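Local coordinates for glutathione-independent glyoxalase DJ-1 (Schizosaccharomyces pombe, PDB 4GE0), which catalyses the glutathione-independent conversion of methylglyoxal to D-lactate and is involved in protection against reactive oxygen species, at residues Q97-F102 / K121-P126; V11-D16 / R45-S50; N127-G132 / G144-D149; K6-V11 / D68-Q73. The protein carries 1 engineered substitution. One frame throughout, in Å; residues are numbered along the deposited sequence. Where two conformers were deposited one is given.

Interaction 1: residues Q97-F102 / K121-P126; sequences QVVKEF and KTSGLP
Val99 lays its CG1 methyl against the isobutyl end of Leu125, with Val99 CG1 3.5 Å from Leu125 CD1, a tight carbon contact. The two side chains cross at about a right angle. The valine CG1 sits anti to its backbone nitrogen (chi1 164°), which turns this branch toward Ser123 and Leu125. The same methyl also borders Ser123, with Val99 CG1 4.0 Å from Ser123 OG. That hydroxyl is hydrogen-bonded back to the Thr119 carbonyl, four residues earlier in the chain.

At the outer side Lys100 reaches across to the backbone. Its chain bends at chi3 and chi4 and curls round the Ser123 carbonyl oxygen, so that Lys100 CG and CD each lie 3.1 Å from Ser123 O. Lys100 NZ then donates a hydrogen bond to Ser123 O at 2.8 Å. The C=O...N angle is 159°, and the donor is slightly tilted from the carbonyl plane.

Gly124 leaves the helix with positive phi in a Schellman motif. The lysine therefore meets the chain where helix 118-122 gives way to loop. Val99 and Leu125 both also touch Met112 of strand 109-112, which places them against the central sheet of this DJ-1/PfpI domain. The contact thus pairs a buried apolar patch with an exposed ammonium group, and that positive charge probably offsets the partial negative charge of a carbonyl at a helix C-terminus.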
loop_
_atom_site.group_PDB
_atom_site.type_symbol
_atom_site.label_atom_id
_atom_site.label_comp_id
_atom_site.label_asym_id
_atom_site.label_seq_id
_atom_site.Cartn_x
_atom_site.Cartn_y
_atom_site.Cartn_z
ATOM N N GLN A 97 -6.682 24.407 7.589
ATOM C CA GLN A 97 -5.850 25.364 8.331
ATOM C C GLN A 97 -4.385 24.960 8.316
ATOM O O GLN A 97 -3.511 25.794 8.076
ATOM C CB GLN A 97 -6.318 25.513 9.788
ATOM C CG GLN A 97 -7.683 26.185 9.972
ATOM C CD GLN A 97 -8.416 25.793 11.279
ATOM O OE1 GLN A 97 -7.991 24.903 12.033
ATOM N NE2 GLN A 97 -9.506 26.464 11.537
ATOM N N VAL A 98 -4.131 23.675 8.494
ATOM C CA VAL A 98 -2.764 23.170 8.463
ATOM C C VAL A 98 -2.159 23.367 7.079
ATOM O O VAL A 98 -1.034 23.825 6.954
ATOM C CB VAL A 98 -2.742 21.686 8.843
ATOM C CG1 VAL A 98 -1.424 21.019 8.374
ATOM C CG2 VAL A 98 -2.938 21.551 10.346
ATOM N N VAL A 99 -2.900 23.009 6.036
ATOM C CA VAL A 99 -2.423 23.206 4.677
ATOM C C VAL A 99 -2.123 24.673 4.356
ATOM O O VAL A 99 -1.071 25.016 3.800
ATOM C CB VAL A 99 -3.466 22.623 3.690
ATOM C CG1 VAL A 99 -3.223 23.124 2.281
ATOM C CG2 VAL A 99 -3.463 21.087 3.793
ATOM N N LYS A 100 -3.014 25.571 4.770
ATOM C CA LYS A 100 -2.804 26.993 4.545
ATOM C C LYS A 100 -1.565 27.503 5.268
ATOM O O LYS A 100 -0.784 28.301 4.708
ATOM C CB LYS A 100 -4.032 27.768 5.009
ATOM C CG LYS A 100 -5.215 27.594 4.099
ATOM C CD LYS A 100 -6.385 28.506 4.500
ATOM C CE LYS A 100 -6.128 29.974 4.153
ATOM N NZ LYS A 100 -6.187 30.212 2.673
ATOM N N GLU A 101 -1.403 27.082 6.520
ATOM C CA GLU A 101 -0.262 27.508 7.327
ATOM C C GLU A 101 1.047 26.988 6.737
ATOM O O GLU A 101 2.055 27.699 6.737
ATOM C CB GLU A 101 -0.413 27.020 8.773
ATOM C CG GLU A 101 0.797 27.324 9.675
ATOM C CD GLU A 101 1.028 28.806 9.908
ATOM O OE1 GLU A 101 0.040 29.577 9.996
ATOM O OE2 GLU A 101 2.213 29.192 10.052
ATOM N N PHE A 102 1.049 25.756 6.253
ATOM C CA PHE A 102 2.285 25.133 5.774
ATOM C C PHE A 102 2.708 25.646 4.396
ATOM O O PHE A 102 3.899 25.623 4.082
ATOM C CB PHE A 102 2.144 23.613 5.698
ATOM C CG PHE A 102 2.388 22.891 6.991
ATOM C CD1 PHE A 102 2.199 23.502 8.232
ATOM C CD2 PHE A 102 2.802 21.565 6.960
ATOM C CE1 PHE A 102 2.438 22.776 9.408
ATOM C CE2 PHE A 102 3.015 20.843 8.131
ATOM C CZ PHE A 102 2.870 21.473 9.349
ATOM N N LYS A 121 -8.099 23.355 -3.267
ATOM C CA LYS A 121 -9.216 24.255 -3.550
ATOM C C LYS A 121 -9.983 24.679 -2.291
ATOM O O LYS A 121 -10.216 25.864 -2.063
ATOM C CB LYS A 121 -10.147 23.614 -4.587
ATOM C CG LYS A 121 -11.498 24.289 -4.772
ATOM C CD LYS A 121 -12.093 23.948 -6.138
ATOM C CE LYS A 121 -13.515 23.397 -6.025
ATOM N NZ LYS A 121 -13.984 22.706 -7.276
ATOM N N THR A 122 -10.314 23.724 -1.423
ATOM C CA THR A 122 -11.096 24.070 -0.238
ATOM C C THR A 122 -10.319 24.942 0.748
ATOM O O THR A 122 -10.930 25.717 1.494
ATOM C CB THR A 122 -11.612 22.836 0.503
ATOM O OG1 THR A 122 -10.488 22.054 0.927
ATOM C CG2 THR A 122 -12.541 22.005 -0.393
ATOM N N SER A 123 -8.988 24.858 0.694
ATOM C CA SER A 123 -8.093 25.629 1.567
ATOM C C SER A 123 -7.694 26.973 0.944
ATOM O O SER A 123 -7.003 27.774 1.576
ATOM C CB SER A 123 -6.835 24.798 1.866
ATOM O OG SER A 123 -7.179 23.559 2.437
ATOM N N GLY A 124 -8.042 27.155 -0.323
ATOM C CA GLY A 124 -7.722 28.383 -1.048
ATOM C C GLY A 124 -6.255 28.566 -1.402
ATOM O O GLY A 124 -5.792 29.703 -1.537
ATOM N N LEU A 125 -5.532 27.465 -1.607
ATOM C CA LEU A 125 -4.110 27.550 -1.977
ATOM C C LEU A 125 -3.923 28.215 -3.340
ATOM O O LEU A 125 -4.640 27.899 -4.289
ATOM C CB LEU A 125 -3.464 26.171 -2.003
ATOM C CG LEU A 125 -3.377 25.433 -0.688
ATOM C CD1 LEU A 125 -2.522 24.211 -0.931
ATOM C CD2 LEU A 125 -2.746 26.329 0.369
ATOM N N PRO A 126 -2.923 29.102 -3.455
ATOM C CA PRO A 126 -2.767 29.869 -4.675
ATOM C C PRO A 126 -1.740 29.293 -5.646
ATOM O O PRO A 126 -1.283 30.014 -6.548
ATOM C CB PRO A 126 -2.297 31.227 -4.159
ATOM C CG PRO A 126 -1.476 30.867 -2.949
ATOM C CD PRO A 126 -2.121 29.659 -2.349
#

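Interaction 2: residues V11-D16 / R45-S50; sequences VADGTD and RLVKMS
Asp13 OD1 is gripped twice, by the Lys48 backbone N-H and by a water. Asp13 belongs to the type II beta turn Ala12-Thr15, which follows strand 7-12 of the DJ-1/PfpI domain and leads into helix 17-29. The bond from Lys48 N to Asp13 OD1 is 2.9 Å long and nearly straight at 168°, and it meets the oxygen almost along its C-O axis. The water also donates to Leu46 O. The other carboxylate oxygen, Asp13 OD2, is held by Tyr38.

Two backbone bonds continue the join to strand 46-48 and the residues after it. Gly14 N donates to Lys48 O at 2.8 Å, in the carbonyl plane. Ser50 N donates to Thr15 O, also at 2.8 Å, but from well above the carbonyl plane. Within the turn, Ala12 N donates to Thr15 OG1. At the backbone angles of Gly14 a side chain would collide with the carbonyl oxygen of Asp13.

In the conformer given, Met49 bends at chi2 and chi3, which brings its thioether alongside Thr15 and against Val11. Met49 SD lies 3.7 Å from Val11 CG2, and the two side chains cross at about a right angle. Asp16 OD2 N-caps helix 17-29 through Glu19 N, at a probable active-site residue. Asp16 OD1 forms a salt bridge to Arg29 of the second subunit. One water joins the two segments here, lying 2.7 Å from both Asp16 OD1 and Ser50 OG.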
loop_
_atom_site.group_PDB
_atom_site.type_symbol
_atom_site.label_atom_id
_atom_site.label_comp_id
_atom_site.label_asym_id
_atom_site.label_seq_id
_atom_site.Cartn_x
_atom_site.Cartn_y
_atom_site.Cartn_z
ATOM N N VAL A 11 -5.622 10.465 8.067
ATOM C CA VAL A 11 -6.439 9.314 7.641
ATOM C C VAL A 11 -7.872 9.531 8.118
ATOM O O VAL A 11 -8.115 10.205 9.112
ATOM C CB VAL A 11 -5.837 7.980 8.187
ATOM C CG1 VAL A 11 -5.862 7.906 9.723
ATOM C CG2 VAL A 11 -6.441 6.747 7.545
ATOM N N ALA A 12 -8.820 9.087 7.311
ATOM C CA ALA A 12 -10.232 9.181 7.649
ATOM C C ALA A 12 -10.936 7.899 7.254
ATOM O O ALA A 12 -10.398 7.085 6.497
ATOM C CB ALA A 12 -10.872 10.377 6.919
ATOM N N ASP A 13 -12.168 7.708 7.704
ATOM C CA ASP A 13 -12.931 6.619 7.158
ATOM C C ASP A 13 -13.048 6.859 5.656
ATOM O O ASP A 13 -13.241 7.992 5.207
ATOM C CB ASP A 13 -14.309 6.506 7.830
ATOM C CG ASP A 13 -14.191 6.192 9.300
ATOM O OD1 ASP A 13 -13.646 5.126 9.610
ATOM O OD2 ASP A 13 -14.543 7.053 10.148
ATOM N N GLY A 14 -12.715 5.835 4.885
ATOM C CA GLY A 14 -12.753 5.946 3.429
ATOM C C GLY A 14 -11.410 6.309 2.817
ATOM O O GLY A 14 -11.323 6.488 1.605
ATOM N N THR A 15 -10.347 6.389 3.618
ATOM C CA THR A 15 -9.016 6.614 3.060
ATOM C C THR A 15 -8.528 5.385 2.303
ATOM O O THR A 15 -8.649 4.251 2.777
ATOM C CB THR A 15 -7.997 6.978 4.150
ATOM O OG1 THR A 15 -8.260 8.310 4.608
ATOM C CG2 THR A 15 -6.570 6.942 3.589
ATOM N N ASP A 16 -7.879 5.629 1.167
ATOM C CA ASP A 16 -7.391 4.536 0.340
ATOM C C ASP A 16 -6.188 3.818 0.966
ATOM O O ASP A 16 -5.206 4.466 1.360
ATOM C CB ASP A 16 -7.009 5.062 -1.033
ATOM C CG ASP A 16 -6.527 3.950 -1.933
ATOM O OD1 ASP A 16 -7.383 3.172 -2.373
ATOM O OD2 ASP A 16 -5.289 3.834 -2.126
ATOM N N ARG A 45 -10.316 5.289 17.500
ATOM C CA ARG A 45 -9.354 5.477 16.408
ATOM C C ARG A 45 -9.332 4.303 15.442
ATOM O O ARG A 45 -8.343 4.090 14.739
ATOM C CB ARG A 45 -7.950 5.756 16.953
ATOM C CG ARG A 45 -7.933 6.892 17.976
ATOM C CD ARG A 45 -6.524 7.271 18.372
ATOM N NE ARG A 45 -5.715 6.096 18.705
ATOM C CZ ARG A 45 -5.732 5.477 19.881
ATOM N NH1 ARG A 45 -6.526 5.901 20.852
ATOM N NH2 ARG A 45 -4.931 4.442 20.092
ATOM N N LEU A 46 -10.434 3.561 15.400
ATOM C CA LEU A 46 -10.610 2.490 14.427
ATOM C C LEU A 46 -11.157 3.061 13.134
ATOM O O LEU A 46 -12.185 3.740 13.139
ATOM C CB LEU A 46 -11.549 1.401 14.966
ATOM C CG LEU A 46 -11.670 0.100 14.160
ATOM C CD1 LEU A 46 -10.316 -0.527 13.845
ATOM C CD2 LEU A 46 -12.534 -0.901 14.913
ATOM N N VAL A 47 -10.394 2.893 12.063
ATOM C CA VAL A 47 -10.719 3.482 10.775
ATOM C C VAL A 47 -11.170 2.395 9.826
ATOM O O VAL A 47 -10.528 1.344 9.737
ATOM C CB VAL A 47 -9.457 4.122 10.164
ATOM C CG1 VAL A 47 -9.813 4.880 8.893
ATOM C CG2 VAL A 47 -8.751 5.025 11.163
ATOM N N LYS A 48 -12.289 2.621 9.138
ATOM C CA LYS A 48 -12.741 1.757 8.054
ATOM C C LYS A 48 -12.262 2.367 6.750
ATOM O O LYS A 48 -12.756 3.400 6.323
ATOM C CB LYS A 48 -14.269 1.626 8.054
ATOM C CG LYS A 48 -14.761 0.728 6.933
ATOM C CD LYS A 48 -16.271 0.536 6.968
ATOM C CE LYS A 48 -16.690 -0.610 6.041
ATOM N NZ LYS A 48 -18.117 -0.509 5.595
ATOM N N MET A 49 -11.238 1.768 6.154
ATOM C CA MET A 49 -10.601 2.321 4.970
ATOM C C MET A 49 -11.462 2.121 3.722
ATOM O O MET A 49 -12.495 1.451 3.756
ATOM C CB MET A 49 -9.222 1.675 4.785
ATOM C CG MET A 49 -8.324 1.780 6.009
ATOM S SD MET A 49 -7.692 3.428 6.367
ATOM C CE MET A 49 -6.275 3.511 5.273
ATOM N N SER A 50 -11.041 2.757 2.631
ATOM C CA SER A 50 -11.849 2.789 1.409
ATOM C C SER A 50 -12.318 1.419 0.931
ATOM O O SER A 50 -13.460 1.254 0.519
ATOM C CB SER A 50 -11.061 3.482 0.316
ATOM O OG SER A 50 -11.880 3.699 -0.811
HETATM O O HOH W 1 -14.469 3.925 11.797
HETATM O O HOH W 2 -13.779 5.805 -0.311
HETATM O O HOH W 3 -9.993 3.451 -2.781
#

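Interaction 3: residues N127-G132 / G144-D149; sequences NKQITG and GYKYLD
Two hydroxyls make the shortest bonds across this small parallel sheet, beyond the C-terminal ends of its strands. Thr131 OG1 donates to Leu148 O at 2.7 Å, nearly in line with the carbonyl bond. Tyr147 OH donates to Gly132 O, also at 2.7 Å, and that oxygen lies at the edge of the ring, in its plane. Strand 129-130, helix 137-141 and strand 146-147 form a beta-alpha-beta unit.

Three backbone bonds join the two segments in parallel register. Lys146 N donates to Lys128 O in an almost straight bond of 176°. Ile130 N gives a more bent bond to Lys146 O, and Leu148 N donates to Ile130 O at 2.9 Å. A water bridges Lys128 O and Gly144 O.

Tyr147 CG stands anti to the backbone nitrogen (chi1 -178°), which extends the ring along Thr131 to Gly132. Its hydroxyl also bonds Gln162. Gly132 directly precedes His133, a probable active-site residue. A phenylalanine in place of Tyr147 would probably leave Gly132 O without this donor and Gln162 without its hydroxyl partner.

On the same face as Tyr147, Ile130 CG2 packs 3.6 Å from Tyr145 CB, while Ile130 CD1 lies over one face of the Tyr145 ring, toward its rim. The Tyr145 hydroxyl is bonded to Leu125 O. Gln129 and Leu148 meet more loosely, through Leu148 CD1. At the Asn127 end, Asn127 O lies at the edge of the Tyr145 ring, in its plane, 3.1 Å from Tyr145 CD1, and Asn127 ND2 donates to Gln129 O at 2.9 Å.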
loop_
_atom_site.group_PDB
_atom_site.type_symbol
_atom_site.label_atom_id
_atom_site.label_comp_id
_atom_site.label_asym_id
_atom_site.label_seq_id
_atom_site.Cartn_x
_atom_site.Cartn_y
_atom_site.Cartn_z
ATOM N N ASN A 127 -1.458 27.993 -5.525
ATOM C CA ASN A 127 -0.619 27.293 -6.498
ATOM C C ASN A 127 -1.239 27.403 -7.884
ATOM O O ASN A 127 -2.459 27.480 -8.007
ATOM C CB ASN A 127 -0.455 25.813 -6.118
ATOM C CG ASN A 127 -1.781 25.136 -5.798
ATOM O OD1 ASN A 127 -2.455 25.487 -4.834
ATOM N ND2 ASN A 127 -2.160 24.154 -6.616
ATOM N N LYS A 128 -0.404 27.418 -8.918
ATOM C CA LYS A 128 -0.898 27.536 -10.288
ATOM C C LYS A 128 -1.234 26.195 -10.930
ATOM O O LYS A 128 -2.135 26.104 -11.767
ATOM C CB LYS A 128 0.109 28.294 -11.155
ATOM C CG LYS A 128 0.484 29.676 -10.603
ATOM C CD LYS A 128 -0.752 30.468 -10.187
ATOM C CE LYS A 128 -0.415 31.510 -9.125
ATOM N NZ LYS A 128 0.491 32.565 -9.652
ATOM N N GLN A 129 -0.435 25.186 -10.616
ATOM C CA GLN A 129 -0.585 23.862 -11.229
ATOM C C GLN A 129 -1.040 22.833 -10.198
ATOM O O GLN A 129 -0.990 23.084 -8.995
ATOM C CB GLN A 129 0.731 23.423 -11.869
ATOM C CG GLN A 129 1.264 24.379 -12.927
ATOM C CD GLN A 129 2.767 24.300 -13.054
ATOM O OE1 GLN A 129 3.306 24.173 -14.159
ATOM N NE2 GLN A 129 3.460 24.366 -11.917
ATOM N N ILE A 130 -1.439 21.654 -10.663
ATOM C CA ILE A 130 -1.849 20.593 -9.754
ATOM C C ILE A 130 -1.961 19.308 -10.556
ATOM O O ILE A 130 -2.145 19.338 -11.776
ATOM C CB ILE A 130 -3.202 20.931 -9.077
ATOM C CG1 ILE A 130 -3.348 20.244 -7.716
ATOM C CG2 ILE A 130 -4.384 20.642 -10.011
ATOM C CD1 ILE A 130 -4.450 20.832 -6.855
ATOM N N THR A 131 -1.861 18.171 -9.880
ATOM C CA THR A 131 -2.461 16.959 -10.431
ATOM C C THR A 131 -3.305 16.237 -9.389
ATOM O O THR A 131 -3.433 16.676 -8.230
ATOM C CB THR A 131 -1.422 16.029 -11.103
ATOM O OG1 THR A 131 -2.105 15.095 -11.954
ATOM C CG2 THR A 131 -0.579 15.274 -10.076
ATOM N N GLY A 132 -3.885 15.123 -9.819
ATOM C CA GLY A 132 -4.837 14.368 -9.014
ATOM C C GLY A 132 -5.458 13.286 -9.873
ATOM O O GLY A 132 -5.064 13.081 -11.027
ATOM N N GLY A 144 -9.522 26.757 -10.653
ATOM C CA GLY A 144 -8.591 27.636 -11.366
ATOM C C GLY A 144 -7.191 27.065 -11.564
ATOM O O GLY A 144 -6.318 27.729 -12.131
ATOM N N TYR A 145 -6.970 25.832 -11.108
ATOM C CA TYR A 145 -5.671 25.192 -11.260
ATOM C C TYR A 145 -5.477 24.633 -12.658
ATOM O O TYR A 145 -6.432 24.198 -13.304
ATOM C CB TYR A 145 -5.506 24.076 -10.225
ATOM C CG TYR A 145 -5.713 24.532 -8.811
ATOM C CD1 TYR A 145 -4.877 25.490 -8.244
ATOM C CD2 TYR A 145 -6.723 23.997 -8.029
ATOM C CE1 TYR A 145 -5.058 25.921 -6.947
ATOM C CE2 TYR A 145 -6.880 24.378 -6.703
ATOM C CZ TYR A 145 -6.061 25.368 -6.185
ATOM O OH TYR A 145 -6.237 25.797 -4.895
ATOM N N LYS A 146 -4.236 24.663 -13.132
ATOM C CA LYS A 146 -3.877 23.998 -14.375
ATOM C C LYS A 146 -3.498 22.551 -14.064
ATOM O O LYS A 146 -2.530 22.296 -13.356
ATOM C CB LYS A 146 -2.704 24.721 -15.044
ATOM C CG LYS A 146 -2.157 24.014 -16.265
ATOM C CD LYS A 146 -0.946 24.742 -16.825
ATOM C CE LYS A 146 -0.154 23.852 -17.770
ATOM N NZ LYS A 146 -0.878 23.602 -19.051
ATOM N N TYR A 147 -4.268 21.609 -14.600
ATOM C CA TYR A 147 -4.026 20.198 -14.364
ATOM C C TYR A 147 -2.894 19.685 -15.250
ATOM O O TYR A 147 -2.903 19.899 -16.467
ATOM C CB TYR A 147 -5.307 19.403 -14.613
ATOM C CG TYR A 147 -5.193 17.917 -14.345
ATOM C CD1 TYR A 147 -4.751 17.039 -15.336
ATOM C CD2 TYR A 147 -5.567 17.381 -13.111
ATOM C CE1 TYR A 147 -4.664 15.670 -15.097
ATOM C CE2 TYR A 147 -5.491 16.012 -12.869
ATOM C CZ TYR A 147 -5.025 15.170 -13.857
ATOM O OH TYR A 147 -4.937 13.824 -13.628
ATOM N N LEU A 148 -1.918 19.020 -14.633
ATOM C CA LEU A 148 -0.850 18.341 -15.370
ATOM C C LEU A 148 -1.046 16.829 -15.345
ATOM O O LEU A 148 -1.211 16.240 -14.278
ATOM C CB LEU A 148 0.521 18.711 -14.796
ATOM C CG LEU A 148 0.911 20.197 -14.891
ATOM C CD1 LEU A 148 2.209 20.460 -14.158
ATOM C CD2 LEU A 148 1.026 20.643 -16.338
ATOM N N ASP A 149 -1.054 16.213 -16.521
ATOM C CA ASP A 149 -1.218 14.766 -16.627
ATOM C C ASP A 149 0.138 14.079 -16.530
ATOM O O ASP A 149 0.745 13.718 -17.541
ATOM C CB ASP A 149 -1.894 14.427 -17.959
ATOM C CG ASP A 149 -2.218 12.953 -18.090
ATOM O OD1 ASP A 149 -2.195 12.248 -17.061
ATOM O OD2 ASP A 149 -2.548 12.528 -19.221
HETATM O O HOH W 4 -3.417 28.170 -13.097
#

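Interaction 4: residues K6-V11 / D68-Q73; sequences KVCLFV and DDFAKQ
This contact belongs to the alpha/beta sandwich of the DJ-1/PfpI fold, where helix 67-73 packs on strand 7-12 of the central sheet. Phe70 meets the strand with its ring. This ring and that of Phe10 come from opposite directions and lie nearly parallel, with planes at 12°. They are displaced sidelong with little overlap, their centroids 5.5 Å apart. The nearest atoms are Phe10 CZ and Phe70 CE2, at 3.6 Å.

From the same strand as Phe10, the Cys8 side chain reaches both rings. Its SG is anti to the backbone nitrogen (chi1 171°), and this places the sulfur over the centre of the Phe10 ring, 3.7 Å above its plane. The same sulfur meets the Phe70 ring at its edge, a sulfur-aromatic contact, while Cys8 CB lies 3.5 Å from Phe70 CZ. Replacing Phe10 with an alanine would probably open a gap beside Phe70 and take away the ring face on which the Cys8 sulfur rests. Helix 93-102 also packs on both rings, through Phe94 and Val95 on Phe10 and Val98 on Phe70.

At the outer end Lys6 runs along the backbone of Lys72 and Gln73. In the conformer given, Lys6 NZ makes a weak hydrogen bond to Lys72 O, and Lys6 CB lies 3.5 Å from Gln73 O.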
loop_
_atom_site.group_PDB
_atom_site.type_symbol
_atom_site.label_atom_id
_atom_site.label_comp_id
_atom_site.label_asym_id
_atom_site.label_seq_id
_atom_site.Cartn_x
_atom_site.Cartn_y
_atom_site.Cartn_z
ATOM N N LYS A 6 9.271 15.383 11.260
ATOM C CA LYS A 6 8.160 14.647 11.845
ATOM C C LYS A 6 6.933 14.766 10.946
ATOM O O LYS A 6 6.472 15.872 10.626
ATOM C CB LYS A 6 7.847 15.177 13.245
ATOM C CG LYS A 6 9.087 15.352 14.120
ATOM C CD LYS A 6 8.785 16.191 15.342
ATOM C CE LYS A 6 8.701 17.672 15.009
ATOM N NZ LYS A 6 8.407 18.482 16.228
ATOM N N VAL A 7 6.443 13.623 10.493
ATOM C CA VAL A 7 5.401 13.579 9.480
ATOM C C VAL A 7 4.064 13.221 10.099
ATOM O O VAL A 7 3.968 12.332 10.966
ATOM C CB VAL A 7 5.770 12.535 8.412
ATOM C CG1 VAL A 7 4.738 12.483 7.310
ATOM C CG2 VAL A 7 7.184 12.843 7.850
ATOM N N CYS A 8 3.018 13.885 9.604
ATOM C CA CYS A 8 1.620 13.527 9.870
ATOM C C CYS A 8 0.984 12.987 8.594
ATOM O O CYS A 8 0.858 13.710 7.600
ATOM C CB CYS A 8 0.831 14.754 10.342
ATOM S SG CYS A 8 -0.965 14.443 10.441
ATOM N N LEU A 9 0.542 11.731 8.659
ATOM C CA LEU A 9 -0.257 11.136 7.610
ATOM C C LEU A 9 -1.711 11.135 8.045
ATOM O O LEU A 9 -2.106 10.376 8.946
ATOM C CB LEU A 9 0.270 9.717 7.330
ATOM C CG LEU A 9 -0.399 8.918 6.222
ATOM C CD1 LEU A 9 -0.697 9.662 4.946
ATOM C CD2 LEU A 9 0.355 7.646 5.945
ATOM N N PHE A 10 -2.477 12.084 7.513
ATOM C CA PHE A 10 -3.894 12.136 7.865
ATOM C C PHE A 10 -4.599 10.896 7.341
ATOM O O PHE A 10 -4.259 10.363 6.282
ATOM C CB PHE A 10 -4.566 13.392 7.287
ATOM C CG PHE A 10 -4.249 14.655 8.052
ATOM C CD1 PHE A 10 -4.697 14.793 9.354
ATOM C CD2 PHE A 10 -3.576 15.718 7.452
ATOM C CE1 PHE A 10 -4.483 15.949 10.051
ATOM C CE2 PHE A 10 -3.365 16.895 8.144
ATOM C CZ PHE A 10 -3.822 17.021 9.440
ATOM N N VAL A 11 -5.622 10.465 8.067
ATOM C CA VAL A 11 -6.439 9.314 7.641
ATOM C C VAL A 11 -7.872 9.531 8.118
ATOM O O VAL A 11 -8.115 10.205 9.112
ATOM C CB VAL A 11 -5.837 7.980 8.187
ATOM C CG1 VAL A 11 -5.862 7.906 9.723
ATOM C CG2 VAL A 11 -6.441 6.747 7.545
ATOM N N ASP A 68 -1.785 25.952 14.830
ATOM C CA ASP A 68 -0.494 26.415 15.328
ATOM C C ASP A 68 0.165 25.319 16.174
ATOM O O ASP A 68 1.371 25.078 16.035
ATOM C CB ASP A 68 -0.636 27.685 16.160
ATOM C CG ASP A 68 -0.824 28.952 15.313
ATOM O OD1 ASP A 68 -0.619 28.905 14.080
ATOM O OD2 ASP A 68 -1.191 29.981 15.902
ATOM N N ASP A 69 -0.621 24.608 16.997
ATOM C CA ASP A 69 -0.031 23.506 17.765
ATOM C C ASP A 69 0.413 22.347 16.884
ATOM O O ASP A 69 1.461 21.741 17.129
ATOM C CB ASP A 69 -0.936 23.020 18.914
ATOM C CG ASP A 69 -0.137 22.328 20.018
ATOM O OD1 ASP A 69 0.607 23.020 20.705
ATOM O OD2 ASP A 69 -0.223 21.097 20.159
ATOM N N PHE A 70 -0.366 22.056 15.839
ATOM C CA PHE A 70 0.046 21.087 14.848
ATOM C C PHE A 70 1.384 21.467 14.223
ATOM O O PHE A 70 2.258 20.610 14.099
ATOM C CB PHE A 70 -1.048 20.984 13.775
ATOM C CG PHE A 70 -0.787 19.938 12.724
ATOM C CD1 PHE A 70 0.075 20.187 11.656
ATOM C CD2 PHE A 70 -1.398 18.688 12.806
ATOM C CE1 PHE A 70 0.288 19.208 10.679
ATOM C CE2 PHE A 70 -1.217 17.721 11.808
ATOM C CZ PHE A 70 -0.379 17.994 10.745
ATOM N N ALA A 71 1.557 22.743 13.876
ATOM C CA ALA A 71 2.818 23.199 13.264
ATOM C C ALA A 71 4.007 23.080 14.213
ATOM O O ALA A 71 5.161 22.984 13.773
ATOM C CB ALA A 71 2.670 24.652 12.743
ATOM N N LYS A 72 3.741 23.075 15.520
ATOM C CA LYS A 72 4.789 22.858 16.529
ATOM C C LYS A 72 5.221 21.384 16.592
ATOM O O LYS A 72 6.291 21.067 17.108
ATOM C CB LYS A 72 4.313 23.310 17.902
ATOM C CG LYS A 72 4.181 24.834 18.053
ATOM C CD LYS A 72 3.608 25.230 19.407
ATOM C CE LYS A 72 3.312 26.707 19.495
ATOM N NZ LYS A 72 2.741 26.965 20.841
ATOM N N GLN A 73 4.360 20.494 16.106
ATOM C CA GLN A 73 4.576 19.048 16.206
ATOM C C GLN A 73 5.068 18.381 14.932
ATOM O O GLN A 73 5.752 17.362 15.008
ATOM C CB GLN A 73 3.293 18.356 16.670
ATOM C CG GLN A 73 2.884 18.788 18.080
ATOM C CD GLN A 73 1.698 17.985 18.596
ATOM O OE1 GLN A 73 1.752 16.764 18.610
ATOM N NE2 GLN A 73 0.644 18.661 19.054
#

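Interactions 2 and 4 both use strand 7-12: interaction 4 through Cys8 and Phe10, with Lys6 just before it, and interaction 2 from Val11 onward. Their centres are about 18 Å apart. Interaction 1 meets interaction 4 through helix 93-102: Val98 CG1 is 3.4 Å from Phe70 CE1, and Phe102 also packs on Phe70. Interaction 1 passes directly along the chain into interaction 3, and the 2.7 Å bond of Tyr145 OH to Leu125 O ties the two. Interactions 2 and 3 do not touch, yet both approach the probable active site. Asp16 is about 3 Å from Glu19 between nearest side-chain atoms, and Gly132 lies about 5 Å from the His133 side chain. Interaction 1 lies away from these residues.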